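Local coordinates for giding protein-mglB (Thermus thermophilus, PDB 1J3W) that is a Roadblock/LC7-family protein associated with gliding motility that may act as a molecular adaptor or guanyl-nucleotide exchange factor, at residues E84-Y95 / V108-K119. Residues are numbered along the deposited sequence; the frame is centred on the assembly and turned at random.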
ATOM      1  N   GLU B  84      -0.802 -14.712   7.389  1.00 13.77           N
ATOM      2  CA  GLU B  84      -1.450 -14.321   8.633  1.00 13.13           C
ATOM      3  C   GLU B  84      -0.903 -12.985   9.117  1.00 13.27           C
ATOM      4  O   GLU B  84       0.303 -12.751   9.076  1.00 13.21           O
ATOM      5  CB  GLU B  84      -1.193 -15.402   9.686  1.00 16.61           C
ATOM      6  CG  GLU B  84      -1.956 -15.262  10.985  1.00 21.59           C
ATOM      7  CD  GLU B  84      -1.645 -16.396  11.944  1.00 23.68           C
ATOM      8  OE1 GLU B  84      -0.452 -16.603  12.250  1.00 28.55           O
ATOM      9  OE2 GLU B  84      -2.585 -17.084  12.391  1.00 26.21           O
ATOM     10  N   GLU B  85      -1.791 -12.110   9.578  1.00 11.37           N
ATOM     11  CA  GLU B  85      -1.388 -10.804  10.076  1.00 12.23           C
ATOM     12  C   GLU B  85      -2.189 -10.414  11.305  1.00 10.63           C
ATOM     13  O   GLU B  85      -3.398 -10.640  11.363  1.00 11.27           O
ATOM     14  CB  GLU B  85      -1.594  -9.725   9.004  1.00 12.69           C
ATOM     15  CG  GLU B  85      -0.693  -9.843   7.772  1.00 17.13           C
ATOM     16  CD  GLU B  85      -0.846  -8.665   6.816  1.00 20.38           C
ATOM     17  OE1 GLU B  85      -1.328  -7.593   7.250  1.00 23.20           O
ATOM     18  OE2 GLU B  85      -0.467  -8.799   5.633  1.00 23.66           O
ATOM     19  N   VAL B  86      -1.512  -9.827  12.287  1.00 11.04           N
ATOM     20  CA  VAL B  86      -2.174  -9.360  13.500  1.00 10.49           C
ATOM     21  C   VAL B  86      -1.771  -7.907  13.730  1.00 11.20           C
ATOM     22  O   VAL B  86      -0.587  -7.578  13.692  1.00 11.68           O
ATOM     23  CB  VAL B  86      -1.767 -10.189  14.736  1.00 11.68           C
ATOM     24  CG1 VAL B  86      -2.394  -9.594  15.988  1.00 16.03           C
ATOM     25  CG2 VAL B  86      -2.212 -11.630  14.562  1.00 14.11           C
ATOM     26  N   HIS B  87      -2.759  -7.038  13.930  1.00  9.82           N
ATOM     27  CA  HIS B  87      -2.520  -5.617  14.189  1.00  9.88           C
ATOM     28  C   HIS B  87      -3.156  -5.328  15.535  1.00 10.93           C
ATOM     29  O   HIS B  87      -4.357  -5.552  15.726  1.00 10.42           O
ATOM     30  CB  HIS B  87      -3.172  -4.738  13.118  1.00 10.74           C
ATOM     31  CG  HIS B  87      -2.558  -4.882  11.759  1.00 12.99           C
ATOM     32  ND1 HIS B  87      -2.785  -5.970  10.946  1.00 16.35           N
ATOM     33  CD2 HIS B  87      -1.708  -4.075  11.082  1.00 14.39           C
ATOM     34  CE1 HIS B  87      -2.100  -5.829   9.826  1.00 12.98           C
ATOM     35  NE2 HIS B  87      -1.438  -4.688   9.883  1.00 16.73           N
ATOM     36  N   GLN B  88      -2.354  -4.828  16.466  1.00 10.73           N
ATOM     37  CA  GLN B  88      -2.831  -4.569  17.814  1.00 11.48           C
ATOM     38  C   GLN B  88      -2.731  -3.119  18.246  1.00 11.54           C
ATOM     39  O   GLN B  88      -1.662  -2.514  18.172  1.00 12.13           O
ATOM     40  CB  GLN B  88      -2.039  -5.432  18.794  1.00 15.25           C
ATOM     41  CG  GLN B  88      -2.483  -5.316  20.241  1.00 19.89           C
ATOM     42  CD  GLN B  88      -3.760  -6.078  20.513  1.00 22.25           C
ATOM     43  OE1 GLN B  88      -3.793  -7.306  20.418  1.00 25.11           O
ATOM     44  NE2 GLN B  88      -4.821  -5.356  20.852  1.00 22.99           N
ATOM     45  N   GLY B  89      -3.856  -2.574  18.698  1.00 12.13           N
ATOM     46  CA  GLY B  89      -3.880  -1.214  19.202  1.00 14.32           C
ATOM     47  C   GLY B  89      -3.893  -1.301  20.720  1.00 15.56           C
ATOM     48  O   GLY B  89      -3.544  -2.339  21.285  1.00 17.51           O
ATOM     49  N   GLU B  90      -4.298  -0.226  21.388  1.00 16.66           N
ATOM     50  CA  GLU B  90      -4.346  -0.221  22.845  1.00 19.24           C
ATOM     51  C   GLU B  90      -5.474  -1.107  23.347  1.00 18.67           C
ATOM     52  O   GLU B  90      -5.323  -1.816  24.342  1.00 20.97           O
ATOM     53  CB  GLU B  90      -4.551   1.206  23.359  1.00 21.16           C
ATOM     54  CG  GLU B  90      -3.337   2.113  23.211  1.00 29.25           C
ATOM     55  CD  GLU B  90      -2.287   1.866  24.279  1.00 33.23           C
ATOM     56  OE1 GLU B  90      -1.767   0.733  24.363  1.00 36.87           O
ATOM     57  OE2 GLU B  90      -1.982   2.810  25.040  1.00 36.87           O
ATOM     58  N   ARG B  91      -6.602  -1.067  22.648  1.00 19.02           N
ATOM     59  CA  ARG B  91      -7.766  -1.852  23.034  1.00 20.65           C
ATOM     60  C   ARG B  91      -8.232  -2.783  21.920  1.00 18.78           C
ATOM     61  O   ARG B  91      -8.524  -3.958  22.160  1.00 21.30           O
ATOM     62  CB  ARG B  91      -8.912  -0.912  23.415  1.00 23.44           C
ATOM     63  CG  ARG B  91      -8.573   0.056  24.541  1.00 29.53           C
ATOM     64  CD  ARG B  91      -9.666   1.099  24.727  1.00 33.03           C
ATOM     65  NE  ARG B  91      -9.773   2.002  23.582  1.00 36.72           N
ATOM     66  CZ  ARG B  91      -8.828   2.862  23.213  1.00 38.20           C
ATOM     67  NH1 ARG B  91      -7.695   2.942  23.900  1.00 39.77           N
ATOM     68  NH2 ARG B  91      -9.013   3.644  22.158  1.00 39.76           N
ATOM     69  N   MET B  92      -8.292  -2.253  20.703  1.00 15.17           N
ATOM     70  CA  MET B  92      -8.756  -3.012  19.547  1.00 13.96           C
ATOM     71  C   MET B  92      -7.653  -3.727  18.780  1.00 13.85           C
ATOM     72  O   MET B  92      -6.540  -3.218  18.655  1.00 14.41           O
ATOM     73  CB  MET B  92      -9.488  -2.089  18.572  1.00 14.41           C
ATOM     74  CG  MET B  92     -10.680  -1.348  19.153  1.00 17.71           C
ATOM     75  SD  MET B  92     -11.897  -2.447  19.880  1.00 21.44           S
ATOM     76  CE  MET B  92     -12.434  -3.347  18.475  1.00 20.60           C
ATOM     77  N   GLY B  93      -7.996  -4.900  18.253  1.00 11.03           N
ATOM     78  CA  GLY B  93      -7.068  -5.696  17.474  1.00 11.54           C
ATOM     79  C   GLY B  93      -7.728  -6.230  16.214  1.00  9.70           C
ATOM     80  O   GLY B  93      -8.962  -6.294  16.107  1.00  9.47           O
ATOM     81  N   LEU B  94      -6.894  -6.617  15.258  1.00  9.32           N
ATOM     82  CA  LEU B  94      -7.354  -7.142  13.982  1.00  9.69           C
ATOM     83  C   LEU B  94      -6.540  -8.374  13.615  1.00 10.59           C
ATOM     84  O   LEU B  94      -5.312  -8.350  13.655  1.00 11.13           O
ATOM     85  CB  LEU B  94      -7.183  -6.067  12.902  1.00 12.04           C
ATOM     86  CG  LEU B  94      -7.587  -6.373  11.461  1.00 15.17           C
ATOM     87  CD1 LEU B  94      -9.094  -6.499  11.371  1.00 17.74           C
ATOM     88  CD2 LEU B  94      -7.097  -5.249  10.552  1.00 15.72           C
ATOM     89  N   TYR B  95      -7.233  -9.455  13.277  1.00  9.05           N
ATOM     90  CA  TYR B  95      -6.600 -10.702  12.865  1.00  8.52           C
ATOM     91  C   TYR B  95      -7.077 -10.992  11.452  1.00 10.58           C
ATOM     92  O   TYR B  95      -8.279 -10.998  11.187  1.00 10.53           O
ATOM     93  CB  TYR B  95      -7.028 -11.854  13.777  1.00  9.94           C
ATOM     94  CG  TYR B  95      -6.541 -13.215  13.332  1.00  9.83           C
ATOM     95  CD1 TYR B  95      -5.272 -13.667  13.673  1.00 12.73           C
ATOM     96  CD2 TYR B  95      -7.353 -14.048  12.560  1.00 11.96           C
ATOM     97  CE1 TYR B  95      -4.814 -14.914  13.264  1.00 12.69           C
ATOM     98  CE2 TYR B  95      -6.904 -15.303  12.141  1.00 12.59           C
ATOM     99  CZ  TYR B  95      -5.634 -15.726  12.498  1.00 13.57           C
ATOM    100  OH  TYR B  95      -5.170 -16.955  12.076  1.00 15.90           O
ATOM    101  N   VAL B 108     -12.263  -8.959  14.235  1.00  8.57           N
ATOM    102  CA  VAL B 108     -12.034  -7.705  14.947  1.00  9.07           C
ATOM    103  C   VAL B 108     -12.311  -8.045  16.402  1.00  9.66           C
ATOM    104  O   VAL B 108     -13.366  -8.604  16.724  1.00  9.25           O
ATOM    105  CB  VAL B 108     -13.000  -6.602  14.487  1.00  9.20           C
ATOM    106  CG1 VAL B 108     -12.837  -5.366  15.373  1.00 10.10           C
ATOM    107  CG2 VAL B 108     -12.730  -6.256  13.030  1.00 12.49           C
ATOM    108  N   PHE B 109     -11.375  -7.712  17.283  1.00  9.31           N
ATOM    109  CA  PHE B 109     -11.547  -8.058  18.685  1.00  9.56           C
ATOM    110  C   PHE B 109     -11.068  -6.971  19.625  1.00 11.71           C
ATOM    111  O   PHE B 109     -10.366  -6.047  19.215  1.00 13.05           O
ATOM    112  CB  PHE B 109     -10.805  -9.377  18.972  1.00 11.56           C
ATOM    113  CG  PHE B 109      -9.316  -9.324  18.704  1.00 10.91           C
ATOM    114  CD1 PHE B 109      -8.421  -8.991  19.718  1.00 12.10           C
ATOM    115  CD2 PHE B 109      -8.807  -9.611  17.435  1.00 12.18           C
ATOM    116  CE1 PHE B 109      -7.041  -8.944  19.475  1.00 13.85           C
ATOM    117  CE2 PHE B 109      -7.434  -9.567  17.181  1.00 12.12           C
ATOM    118  CZ  PHE B 109      -6.550  -9.234  18.198  1.00 13.14           C
ATOM    119  N   ASP B 110     -11.489  -7.069  20.880  1.00 11.39           N
ATOM    120  CA  ASP B 110     -11.070  -6.117  21.899  1.00 12.90           C
ATOM    121  C   ASP B 110     -10.380  -6.891  23.019  1.00 13.63           C
ATOM    122  O   ASP B 110     -10.009  -8.057  22.834  1.00 13.50           O
ATOM    123  CB  ASP B 110     -12.263  -5.274  22.401  1.00 13.48           C
ATOM    124  CG  ASP B 110     -13.358  -6.098  23.055  1.00 13.81           C
ATOM    125  OD1 ASP B 110     -14.522  -5.640  23.052  1.00 15.49           O
ATOM    126  OD2 ASP B 110     -13.067  -7.179  23.584  1.00 13.92           O
ATOM    127  N   GLU B 111     -10.182  -6.255  24.168  1.00 15.01           N
ATOM    128  CA  GLU B 111      -9.492  -6.911  25.274  1.00 17.80           C
ATOM    129  C   GLU B 111     -10.181  -8.150  25.829  1.00 16.17           C
ATOM    130  O   GLU B 111      -9.551  -8.946  26.523  1.00 17.36           O
ATOM    131  CB  GLU B 111      -9.249  -5.920  26.419  1.00 21.40           C
ATOM    132  CG  GLU B 111     -10.497  -5.197  26.882  1.00 27.20           C
ATOM    133  CD  GLU B 111     -10.607  -3.810  26.293  1.00 30.90           C
ATOM    134  OE1 GLU B 111      -9.918  -2.899  26.803  1.00 32.20           O
ATOM    135  OE2 GLU B 111     -11.368  -3.633  25.317  1.00 30.42           O
ATOM    136  N   THR B 112     -11.462  -8.328  25.527  1.00 14.15           N
ATOM    137  CA  THR B 112     -12.168  -9.493  26.048  1.00 14.18           C
ATOM    138  C   THR B 112     -11.964 -10.759  25.223  1.00 13.65           C
ATOM    139  O   THR B 112     -12.495 -11.816  25.559  1.00 14.69           O
ATOM    140  CB  THR B 112     -13.683  -9.222  26.233  1.00 13.23           C
ATOM    141  OG1 THR B 112     -14.315  -8.970  24.971  1.00 14.07           O
ATOM    142  CG2 THR B 112     -13.883  -8.029  27.153  1.00 15.56           C
ATOM    143  N   ALA B 113     -11.182 -10.654  24.154  1.00 13.71           N
ATOM    144  CA  ALA B 113     -10.880 -11.809  23.312  1.00 12.62           C
ATOM    145  C   ALA B 113      -9.420 -12.187  23.545  1.00 13.48           C
ATOM    146  O   ALA B 113      -8.509 -11.470  23.120  1.00 12.99           O
ATOM    147  CB  ALA B 113     -11.101 -11.469  21.847  1.00 12.42           C
ATOM    148  N   PRO B 114      -9.171 -13.308  24.239  1.00 13.07           N
ATOM    149  CA  PRO B 114      -7.784 -13.719  24.491  1.00 14.21           C
ATOM    150  C   PRO B 114      -7.087 -13.926  23.150  1.00 13.75           C
ATOM    151  O   PRO B 114      -7.594 -14.650  22.296  1.00 13.15           O
ATOM    152  CB  PRO B 114      -7.944 -15.027  25.267  1.00 14.96           C
ATOM    153  CG  PRO B 114      -9.291 -14.882  25.925  1.00 14.92           C
ATOM    154  CD  PRO B 114     -10.123 -14.260  24.833  1.00 13.45           C
ATOM    155  N   LEU B 115      -5.930 -13.300  22.962  1.00 13.66           N
ATOM    156  CA  LEU B 115      -5.216 -13.416  21.696  1.00 13.63           C
ATOM    157  C   LEU B 115      -4.920 -14.860  21.307  1.00 12.87           C
ATOM    158  O   LEU B 115      -5.011 -15.217  20.135  1.00 13.80           O
ATOM    159  CB  LEU B 115      -3.910 -12.618  21.741  1.00 15.58           C
ATOM    160  CG  LEU B 115      -3.132 -12.577  20.424  1.00 16.34           C
ATOM    161  CD1 LEU B 115      -3.989 -11.967  19.324  1.00 17.56           C
ATOM    162  CD2 LEU B 115      -1.863 -11.761  20.622  1.00 20.04           C
ATOM    163  N   GLY B 116      -4.575 -15.686  22.288  1.00 12.86           N
ATOM    164  CA  GLY B 116      -4.279 -17.077  21.998  1.00 14.07           C
ATOM    165  C   GLY B 116      -5.485 -17.786  21.409  1.00 13.33           C
ATOM    166  O   GLY B 116      -5.350 -18.641  20.532  1.00 14.41           O
ATOM    167  N   LYS B 117      -6.670 -17.430  21.892  1.00 13.04           N
ATOM    168  CA  LYS B 117      -7.903 -18.040  21.402  1.00 13.45           C
ATOM    169  C   LYS B 117      -8.191 -17.523  19.994  1.00 12.28           C
ATOM    170  O   LYS B 117      -8.610 -18.273  19.110  1.00 11.72           O
ATOM    171  CB  LYS B 117      -9.074 -17.686  22.323  1.00 16.22           C
ATOM    172  CG  LYS B 117      -8.981 -18.244  23.738  1.00 20.83           C
ATOM    173  CD  LYS B 117      -9.333 -19.717  23.791  1.00 25.45           C
ATOM    174  CE  LYS B 117      -9.480 -20.185  25.234  1.00 26.56           C
ATOM    175  NZ  LYS B 117     -10.054 -21.554  25.311  1.00 30.29           N
ATOM    176  N   VAL B 118      -7.963 -16.231  19.787  1.00 11.24           N
ATOM    177  CA  VAL B 118      -8.189 -15.629  18.481  1.00 12.37           C
ATOM    178  C   VAL B 118      -7.364 -16.332  17.405  1.00 12.63           C
ATOM    179  O   VAL B 118      -7.881 -16.689  16.346  1.00 12.83           O
ATOM    180  CB  VAL B 118      -7.826 -14.120  18.500  1.00 11.54           C
ATOM    181  CG1 VAL B 118      -7.838 -13.557  17.087  1.00 12.36           C
ATOM    182  CG2 VAL B 118      -8.821 -13.359  19.371  1.00 11.69           C
ATOM    183  N   LYS B 119      -6.086 -16.546  17.685  1.00 13.36           N
ATOM    184  CA  LYS B 119      -5.210 -17.185  16.712  1.00 14.72           C
ATOM    185  C   LYS B 119      -5.488 -18.668  16.524  1.00 13.84           C
ATOM    186  O   LYS B 119      -5.441 -19.179  15.400  1.00 14.86           O
ATOM    187  CB  LYS B 119      -3.753 -16.960  17.105  1.00 16.76           C
ATOM    188  CG  LYS B 119      -3.412 -15.479  17.222  1.00 20.11           C
ATOM    189  CD  LYS B 119      -1.920 -15.235  17.268  1.00 22.35           C
ATOM    190  CE  LYS B 119      -1.280 -15.513  15.920  1.00 24.96           C
ATOM    191  NZ  LYS B 119       0.184 -15.266  15.964  1.00 26.06           N
TER
HETATM  192  O   HOH W   1       1.491 -15.153  13.375  1.00 32.04           O
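The F109 ring lies flat over the backbone of G93, whose CA sits 3.8 Å from the ring centroid and 17° off its normal, a CH-pi contact over the face. V118 CG2 meets the opposite face near the rim, Q88 OE1 comes to the edge 3.8 Å from F109 CE1, and Y95 N also lies near the ring plane. The Q88 amide is turned 70° to the ring. With CG between its own backbone N and carbonyl carbon (chi1 60°), F109 folds its ring across the neighbouring strand at G93, which has no side chain in the way. The same two residues form an antiparallel hydrogen-bonded pair: G93 N gives to F109 O (2.8 Å) and F109 N to G93 O (3.0 Å). On the other face of the sheet, L94 CD1 touches V108 CG2, and M92 CE reaches V108 CG1 at 3.7 Å. In this Roadblock/LC7 fold, the contact joins the beta hairpin of strands 93-98 and 103-109, with edge strand 84-88 beside it, to the start of helix 115-135, which packs against the F109 and Y95 side; strand 84-88 pairs with a strand of the second subunit, continuing the sheet. Y95 and V118 run alongside each other in opposite senses, with Y95 CB 3.8 Å from V118 CG1, while Y95 OH donates in the ring plane to the anti lone pair of E84 OE2 (2.6 Å). This bond helps position the E84 carboxylate, whose OE1 makes a long salt bridge to K119 NZ (4.0 Å), with a water that donates to OE1 and accepts from NZ linking the two. Beyond the strand end, an Asx turn at D110 gathers T112 N and OG1 on OD2, while OD1 salt-bridges R30.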